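Local coordinates for hydroxyindole o-methyltransferase (Homo sapiens, PDB 4A6D), which catalyses the final step of melatonin synthesis, transferring a methyl group from S-adenosylmethionine to the hydroxyl of N-acetylserotonin, at residues E152-Q155 against F156-L160; C103-L106 against K107-G110; M319-S323 against A324-D328. All blocks are in the same frame, centred on the assembly; numbering follows the deposited sequence. Where two conformers were deposited one is given.

How the contacts relate
Contacts 1 and 2 lie near the middle of the chain and touch each other, their centres about 9 Å apart: helix 150-161 packs on helix 103-117, with Gln155, Phe156 and Ala159 meeting Ser104, Lys107 and Tyr108. Contact 1 carries its apolar side toward S-adenosylmethionine, whereas contact 2 turns part of its own toward the second subunit. Contact 3 lies far out, its nearest atoms about 18 Å from contact 1, in the same methyltransferase domain as contact 1. The first two are each about two turns of continuous helix; the third is a helix end closed by a Schellman glycine, where an arginine bonds a final-turn carbonyl, beside a zinc ion and a sulfate probably from crystallisation.

Contact 1: residues E152-Q155 against F156-L160; sequences ERLQ and FMQAL. With SAM (S-adenosylmethionine), chain D.
Phe156, Met157, Gln158 and Ala159 send their N-H groups back to the carbonyls of Glu152, Arg153, Leu154 and Gln155, the four-residue spacing of a continuous alpha-helix. The bond from Gln158 N to Leu154 O is the shortest of the four at 2.8 Å and runs nearly along the C=O axis. Phe156 N instead sits above the carbonyl plane of Glu152, 3.1 Å from its O. Gln158 folds back over this turn: with CG anti to the carbonyl carbon (chi1 -72°), its extended chain carries CD to 3.8 Å from Leu154 CG. The Gln155 side chain crosses that of Gln158 at about a right angle, their amide planes 54° apart. An alanine in place of Gln158 would probably leave the Leu154 branch without the amide that packs on it. Helix 150-161 belongs to the Rossmann-like methyltransferase domain, and its other side faces the cofactor. There Leu160 CD1 sits over the centre of the Phe156 ring, 3.5 Å above its plane, and Leu160 CD2 reaches the sulfonium SD of S-adenosylmethionine at 3.6 Å. That same sulfur lies at the edge of the Phe156 ring, 4.1 Å from CE2. Tyr108 meets this ring edge-to-face, and Tyr147, a cofactor-binding residue, lies against it as well. Arg153 and Met157 run side by side, Arg153 CG 4.1 Å from Met157 SD, while Arg153 NH1 forms a salt bridge with Glu150.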
loop_
_atom_site.group_PDB
_atom_site.type_symbol
_atom_site.label_atom_id
_atom_site.label_comp_id
_atom_site.label_asym_id
_atom_site.label_seq_id
_atom_site.Cartn_x
_atom_site.Cartn_y
_atom_site.Cartn_z
ATOM N N GLU A 152 -8.734 -5.901 20.843
ATOM C CA GLU A 152 -8.078 -6.394 19.633
ATOM C C GLU A 152 -8.735 -7.711 19.167
ATOM O O GLU A 152 -8.807 -7.969 17.965
ATOM C CB GLU A 152 -6.549 -6.490 19.827
ATOM C CG GLU A 152 -5.859 -5.123 19.750
ATOM C CD GLU A 152 -4.774 -4.760 20.759
ATOM O OE1 GLU A 152 -3.995 -5.655 21.157
ATOM O OE2 GLU A 152 -4.692 -3.567 21.139
ATOM N N ARG A 153 -9.285 -8.497 20.110
ATOM C CA ARG A 153 -10.022 -9.723 19.787
ATOM C C ARG A 153 -11.408 -9.363 19.225
ATOM O O ARG A 153 -11.821 -9.965 18.235
ATOM C CB ARG A 153 -10.150 -10.620 20.999
ATOM C CG ARG A 153 -10.782 -11.978 20.690
ATOM C CD ARG A 153 -11.280 -12.655 21.936
ATOM N NE ARG A 153 -10.213 -12.847 22.916
ATOM C CZ ARG A 153 -10.113 -12.175 24.057
ATOM N NH1 ARG A 153 -11.006 -11.242 24.366
ATOM N NH2 ARG A 153 -9.120 -12.427 24.896
ATOM N N LEU A 154 -12.097 -8.352 19.824
ATOM C CA LEU A 154 -13.383 -7.840 19.332
ATOM C C LEU A 154 -13.207 -7.306 17.901
ATOM O O LEU A 154 -13.996 -7.678 17.029
ATOM C CB LEU A 154 -13.976 -6.749 20.254
ATOM C CG LEU A 154 -15.315 -6.108 19.812
ATOM C CD1 LEU A 154 -16.416 -7.161 19.590
ATOM C CD2 LEU A 154 -15.779 -5.078 20.809
ATOM N N GLN A 155 -12.142 -6.516 17.648
ATOM C CA GLN A 155 -11.845 -5.974 16.318
ATOM C C GLN A 155 -11.595 -7.087 15.288
ATOM O O GLN A 155 -12.194 -7.040 14.210
ATOM C CB GLN A 155 -10.720 -4.896 16.357
ATOM C CG GLN A 155 -10.102 -4.514 14.996
ATOM C CD GLN A 155 -10.888 -3.512 14.162
ATOM O OE1 GLN A 155 -10.444 -2.374 13.942
ATOM N NE2 GLN A 155 -12.019 -3.932 13.592
ATOM N N PHE A 156 -10.762 -8.096 15.625
ATOM C CA PHE A 156 -10.490 -9.232 14.733
ATOM C C PHE A 156 -11.817 -9.922 14.347
ATOM O O PHE A 156 -12.088 -10.140 13.160
ATOM C CB PHE A 156 -9.526 -10.243 15.393
ATOM C CG PHE A 156 -9.139 -11.411 14.512
ATOM C CD1 PHE A 156 -8.117 -11.291 13.578
ATOM C CD2 PHE A 156 -9.824 -12.628 14.594
ATOM C CE1 PHE A 156 -7.772 -12.367 12.745
ATOM C CE2 PHE A 156 -9.486 -13.712 13.757
ATOM C CZ PHE A 156 -8.453 -13.580 12.846
ATOM N N MET A 157 -12.647 -10.222 15.365
ATOM C CA MET A 157 -13.948 -10.883 15.244
ATOM C C MET A 157 -14.947 -10.100 14.415
ATOM O O MET A 157 -15.682 -10.700 13.623
ATOM C CB MET A 157 -14.517 -11.154 16.632
ATOM C CG MET A 157 -13.875 -12.340 17.312
ATOM S SD MET A 157 -14.503 -12.582 18.984
ATOM C CE MET A 157 -16.241 -12.990 18.630
ATOM N N GLN A 158 -14.967 -8.752 14.585
ATOM C CA GLN A 158 -15.859 -7.868 13.844
ATOM C C GLN A 158 -15.388 -7.819 12.395
ATOM O O GLN A 158 -16.215 -7.774 11.486
ATOM C CB GLN A 158 -15.820 -6.448 14.421
ATOM C CG GLN A 158 -16.488 -6.217 15.778
ATOM C CD GLN A 158 -16.107 -4.842 16.316
ATOM O OE1 GLN A 158 -14.928 -4.461 16.368
ATOM N NE2 GLN A 158 -17.095 -4.046 16.700
ATOM N N ALA A 159 -14.055 -7.833 12.191
ATOM C CA ALA A 159 -13.417 -7.742 10.876
ATOM C C ALA A 159 -13.738 -8.947 10.028
ATOM O O ALA A 159 -14.226 -8.798 8.903
ATOM C CB ALA A 159 -11.902 -7.573 11.021
ATOM N N LEU A 160 -13.524 -10.137 10.587
ATOM C CA LEU A 160 -13.768 -11.404 9.898
ATOM C C LEU A 160 -15.203 -11.730 9.493
ATOM O O LEU A 160 -15.400 -12.333 8.435
ATOM C CB LEU A 160 -13.021 -12.580 10.558
ATOM C CG LEU A 160 -11.561 -12.719 10.054
ATOM C CD1 LEU A 160 -10.631 -11.665 10.653
ATOM C CD2 LEU A 160 -11.014 -14.078 10.308
HETATM N N SAM D . -14.431 -19.158 10.458
HETATM C CA SAM D . -14.364 -17.699 10.696
HETATM C C SAM D . -14.446 -16.780 9.460
HETATM O O SAM D . -14.058 -17.219 8.397
HETATM O OXT SAM D . -14.895 -15.589 9.494
HETATM C CB SAM D . -13.136 -17.453 11.536
HETATM C CG SAM D . -11.820 -17.679 10.782
HETATM S SD SAM D . -10.446 -17.223 11.901
HETATM C CE SAM D . -9.139 -17.070 10.754
HETATM C "C5'" SAM D . -9.896 -18.823 12.580
HETATM C "C4'" SAM D . -10.827 -19.106 13.767
HETATM O "O4'" SAM D . -10.321 -20.292 14.353
HETATM C "C3'" SAM D . -10.770 -17.977 14.868
HETATM O "O3'" SAM D . -12.089 -17.547 15.241
HETATM C "C2'" SAM D . -9.961 -18.670 16.013
HETATM O "O2'" SAM D . -10.225 -18.262 17.355
HETATM C "C1'" SAM D . -10.357 -20.142 15.795
HETATM N N9 SAM D . -9.397 -21.087 16.404
HETATM C C8 SAM D . -8.009 -21.038 16.304
HETATM N N7 SAM D . -7.482 -22.033 16.953
HETATM C C5 SAM D . -8.490 -22.764 17.571
HETATM C C6 SAM D . -8.556 -23.897 18.404
HETATM N N6 SAM D . -7.410 -24.554 18.706
HETATM N N1 SAM D . -9.787 -24.378 18.804
HETATM C C2 SAM D . -10.923 -23.731 18.508
HETATM N N3 SAM D . -10.887 -22.641 17.727
HETATM C C4 SAM D . -9.740 -22.167 17.200
#

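Contact 2: residues C103-L106 against K107-G110; sequences CSML and KYMG. With SO4 (sulfate ion), chain F.
Cys103 O receives the N-H of Lys107 in the first turn of alpha-helix 103-117, which packs between helix 150-161 and the long helix 7-31 of the dimerisation domain. Lys107 N lies 3.0 Å from Cys103 O, the bond nearly straight (170°), with the donor in the carbonyl plane. The lysine side chain leaves alongside the same oxygen, Lys107 CG lying 3.4 Å from Cys103 O, and then runs out fully extended. Lys107 NZ is hydrogen-bonded to O1 of a sulfate ion at 3.2 Å and, weakly, to O4; the anion probably came from the crystallisation liquor. Next along the chain, Ser104 O takes the N-H of Tyr108 from well above its carbonyl plane, 3.0 Å from donor N to O. Tyr108 holds CG anti to its backbone N (chi1 178°), which carries the ring out to lie near the substrate-binding Gln306. Glu162 accepts the N-H of Met105 and, more weakly, that of Ser104; a carboxylate at the start of a helix is likely to be favoured by the positive end of the helix dipole. Met105 O in turn binds the N-H of Met109, the shortest of the four backbone bonds. Met105 CE packs 3.7 Å from Met109 CG, the two thioethers crossing at a slant, but Met105 was deposited in two conformers, so this contact, seen in the one given, is doubtful as a fixed feature. Leu106 and Met109 both reach Ala16 of the second subunit, while Leu25, Phe26 and Cys29 of the same chain also pack on this apolar side. Beside it, Gly110 N closes the turn on Leu106 O at 2.9 Å.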
loop_
_atom_site.group_PDB
_atom_site.type_symbol
_atom_site.label_atom_id
_atom_site.label_comp_id
_atom_site.label_asym_id
_atom_site.label_seq_id
_atom_site.Cartn_x
_atom_site.Cartn_y
_atom_site.Cartn_z
ATOM N N CYS A 103 -15.944 -2.045 6.678
ATOM C CA CYS A 103 -15.301 -1.125 7.631
ATOM C C CYS A 103 -14.273 -1.721 8.556
ATOM O O CYS A 103 -13.130 -1.263 8.563
ATOM C CB CYS A 103 -16.361 -0.394 8.443
ATOM S SG CYS A 103 -17.004 1.086 7.654
ATOM N N SER A 104 -14.719 -2.653 9.428
ATOM C CA SER A 104 -13.916 -3.301 10.465
ATOM C C SER A 104 -12.726 -4.080 9.930
ATOM O O SER A 104 -11.689 -4.096 10.585
ATOM C CB SER A 104 -14.796 -4.109 11.409
ATOM O OG SER A 104 -15.627 -3.215 12.133
ATOM N N MET A 105 -12.868 -4.685 8.736
ATOM C CA MET A 105 -11.786 -5.418 8.082
ATOM C C MET A 105 -10.749 -4.418 7.576
ATOM O O MET A 105 -9.553 -4.641 7.768
ATOM C CB MET A 105 -12.318 -6.311 6.938
ATOM C CG MET A 105 -11.245 -7.192 6.300
ATOM S SD MET A 105 -10.475 -8.328 7.477
ATOM C CE MET A 105 -8.894 -8.564 6.732
ATOM N N LEU A 106 -11.207 -3.304 6.964
ATOM C CA LEU A 106 -10.352 -2.241 6.446
ATOM C C LEU A 106 -9.528 -1.604 7.559
ATOM O O LEU A 106 -8.306 -1.561 7.445
ATOM C CB LEU A 106 -11.171 -1.220 5.666
ATOM C CG LEU A 106 -11.821 -1.744 4.389
ATOM C CD1 LEU A 106 -12.573 -0.653 3.702
ATOM C CD2 LEU A 106 -10.797 -2.329 3.444
ATOM N N LYS A 107 -10.175 -1.263 8.687
ATOM C CA LYS A 107 -9.522 -0.750 9.886
ATOM C C LYS A 107 -8.518 -1.793 10.413
ATOM O O LYS A 107 -7.417 -1.417 10.792
ATOM C CB LYS A 107 -10.565 -0.443 10.963
ATOM C CG LYS A 107 -11.422 0.785 10.697
ATOM C CD LYS A 107 -12.595 0.789 11.657
ATOM C CE LYS A 107 -13.367 2.073 11.621
ATOM N NZ LYS A 107 -14.378 2.107 12.702
ATOM N N TYR A 108 -8.868 -3.100 10.389
ATOM C CA TYR A 108 -7.952 -4.155 10.848
ATOM C C TYR A 108 -6.723 -4.280 9.942
ATOM O O TYR A 108 -5.617 -4.411 10.461
ATOM C CB TYR A 108 -8.670 -5.508 11.013
ATOM C CG TYR A 108 -7.756 -6.638 11.438
ATOM C CD1 TYR A 108 -7.482 -6.874 12.785
ATOM C CD2 TYR A 108 -7.149 -7.466 10.494
ATOM C CE1 TYR A 108 -6.646 -7.919 13.182
ATOM C CE2 TYR A 108 -6.308 -8.511 10.879
ATOM C CZ TYR A 108 -6.058 -8.732 12.223
ATOM O OH TYR A 108 -5.212 -9.749 12.599
ATOM N N MET A 109 -6.927 -4.289 8.595
ATOM C CA MET A 109 -5.845 -4.341 7.588
ATOM C C MET A 109 -4.883 -3.135 7.816
ATOM O O MET A 109 -3.655 -3.285 7.798
ATOM C CB MET A 109 -6.407 -4.263 6.150
ATOM C CG MET A 109 -7.103 -5.515 5.670
ATOM S SD MET A 109 -7.339 -5.439 3.875
ATOM C CE MET A 109 -8.620 -6.446 3.690
ATOM N N GLY A 110 -5.476 -1.979 8.092
ATOM C CA GLY A 110 -4.753 -0.747 8.353
ATOM C C GLY A 110 -3.918 -0.758 9.607
ATOM O O GLY A 110 -2.773 -0.320 9.577
HETATM S S SO4 F . -13.283 0.427 15.974
HETATM O O1 SO4 F . -12.729 1.680 15.427
HETATM O O2 SO4 F . -12.258 -0.242 16.780
HETATM O O3 SO4 F . -14.441 0.739 16.808
HETATM O O4 SO4 F . -13.709 -0.470 14.877
#

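Contact 3: residues M319-S323 against A324-D328; sequences MLLSS and AGFRD. With ZN (zinc ion), chain C; SO4 (sulfate ion), chain E.
A Schellman motif ends helix 314-324, with Gly325 at positive phi (122°) and Phe326 N bonded weakly back to Leu321 O at 3.1 Å. The companion bond runs from Gly325 N to Ser322 O at 3.2 Å, from far above the carbonyl plane. At these backbone angles a CB would crowd the carbonyl O of Ala324, reason enough for a glycine. Ser322 O has a second donor: Arg327 NH1, also 3.2 Å away, comes in the carbonyl plane onto a lone pair, and that oxygen lies in the guanidinium plane. The bend at chi2 (-72°) curls the arginine back to this helix end, where its charge would probably be favoured by the helix carbonyls. Gly325 O lies over one guanidinium face, and NH1 also bonds to Phe326 O at 2.9 Å, which fixes the group's rotation. On the buried side Leu321 CD2 meets Phe326 CD2 at 3.8 Å, joining the helix end to Ile279 of the central sheet and to Tyr270. Met319 SD lies 2.2 Å from the zinc ion, doubtful as one of two conformers. Beyond the turn, Asp328 N is hydrogen-bonded to O3 of a sulfate ion at 3.2 Å.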
loop_
_atom_site.group_PDB
_atom_site.type_symbol
_atom_site.label_atom_id
_atom_site.label_comp_id
_atom_site.label_asym_id
_atom_site.label_seq_id
_atom_site.Cartn_x
_atom_site.Cartn_y
_atom_site.Cartn_z
ATOM N N MET A 319 -5.072 -33.715 -1.469
ATOM C CA MET A 319 -4.108 -34.613 -0.834
ATOM C C MET A 319 -4.380 -34.623 0.671
ATOM O O MET A 319 -4.514 -35.716 1.228
ATOM C CB MET A 319 -2.647 -34.239 -1.157
ATOM C CG MET A 319 -2.344 -34.241 -2.647
ATOM S SD MET A 319 -0.891 -35.185 -3.177
ATOM C CE MET A 319 0.035 -33.878 -4.085
ATOM N N LEU A 320 -4.539 -33.421 1.311
ATOM C CA LEU A 320 -4.825 -33.268 2.740
ATOM C C LEU A 320 -6.074 -34.004 3.178
ATOM O O LEU A 320 -5.992 -34.809 4.108
ATOM C CB LEU A 320 -4.851 -31.783 3.186
ATOM C CG LEU A 320 -3.503 -31.046 3.244
ATOM C CD1 LEU A 320 -3.700 -29.552 3.486
ATOM C CD2 LEU A 320 -2.612 -31.583 4.346
ATOM N N LEU A 321 -7.214 -33.763 2.497
ATOM C CA LEU A 321 -8.482 -34.422 2.832
ATOM C C LEU A 321 -8.463 -35.917 2.546
ATOM O O LEU A 321 -8.983 -36.699 3.341
ATOM C CB LEU A 321 -9.679 -33.748 2.143
ATOM C CG LEU A 321 -10.033 -32.363 2.697
ATOM C CD1 LEU A 321 -10.899 -31.600 1.731
ATOM C CD2 LEU A 321 -10.725 -32.471 4.037
ATOM N N SER A 322 -7.832 -36.320 1.438
ATOM C CA SER A 322 -7.740 -37.738 1.100
ATOM C C SER A 322 -6.887 -38.518 2.124
ATOM O O SER A 322 -7.219 -39.642 2.431
ATOM C CB SER A 322 -7.191 -37.910 -0.311
ATOM O OG SER A 322 -7.331 -39.259 -0.707
ATOM N N SER A 323 -5.793 -37.916 2.652
ATOM C CA SER A 323 -4.906 -38.584 3.610
ATOM C C SER A 323 -5.574 -38.788 4.962
ATOM O O SER A 323 -5.252 -39.751 5.655
ATOM C CB SER A 323 -3.619 -37.786 3.800
ATOM O OG SER A 323 -2.612 -38.275 2.931
ATOM N N ALA A 324 -6.448 -37.833 5.355
ATOM C CA ALA A 324 -7.205 -37.848 6.591
ATOM C C ALA A 324 -8.275 -38.951 6.541
ATOM O O ALA A 324 -8.724 -39.384 7.596
ATOM C CB ALA A 324 -7.842 -36.492 6.834
ATOM N N GLY A 325 -8.624 -39.416 5.332
ATOM C CA GLY A 325 -9.563 -40.520 5.125
ATOM C C GLY A 325 -10.774 -40.183 4.268
ATOM O O GLY A 325 -11.494 -41.087 3.853
ATOM N N PHE A 326 -11.056 -38.876 4.052
ATOM C CA PHE A 326 -12.215 -38.414 3.267
ATOM C C PHE A 326 -12.159 -38.846 1.807
ATOM O O PHE A 326 -11.080 -39.080 1.277
ATOM C CB PHE A 326 -12.371 -36.897 3.373
ATOM C CG PHE A 326 -12.613 -36.425 4.785
ATOM C CD1 PHE A 326 -13.868 -36.567 5.378
ATOM C CD2 PHE A 326 -11.577 -35.874 5.538
ATOM C CE1 PHE A 326 -14.094 -36.129 6.677
ATOM C CE2 PHE A 326 -11.804 -35.426 6.841
ATOM C CZ PHE A 326 -13.062 -35.552 7.402
ATOM N N ARG A 327 -13.328 -39.002 1.182
ATOM C CA ARG A 327 -13.492 -39.433 -0.209
ATOM C C ARG A 327 -14.509 -38.495 -0.863
ATOM O O ARG A 327 -14.992 -37.586 -0.197
ATOM C CB ARG A 327 -13.984 -40.921 -0.258
ATOM C CG ARG A 327 -13.040 -41.969 0.389
ATOM C CD ARG A 327 -11.770 -42.242 -0.426
ATOM N NE ARG A 327 -10.831 -43.146 0.254
ATOM C CZ ARG A 327 -9.758 -42.760 0.949
ATOM N NH1 ARG A 327 -9.468 -41.470 1.081
ATOM N NH2 ARG A 327 -8.970 -43.663 1.518
ATOM N N ASP A 328 -14.844 -38.720 -2.142
ATOM C CA ASP A 328 -15.782 -37.914 -2.944
ATOM C C ASP A 328 -15.483 -36.410 -2.937
ATOM O O ASP A 328 -16.407 -35.591 -2.860
ATOM C CB ASP A 328 -17.255 -38.212 -2.594
ATOM C CG ASP A 328 -17.641 -39.685 -2.620
ATOM O OD1 ASP A 328 -17.137 -40.420 -3.505
ATOM O OD2 ASP A 328 -18.457 -40.101 -1.759
HETATM ZN ZN ZN C . -1.934 -37.030 -2.689
HETATM S S SO4 E . -11.716 -39.222 -3.948
HETATM O O1 SO4 E . -11.743 -38.936 -5.390
HETATM O O2 SO4 E . -12.186 -38.031 -3.251
HETATM O O3 SO4 E . -12.560 -40.399 -3.592
HETATM O O4 SO4 E . -10.329 -39.498 -3.531
#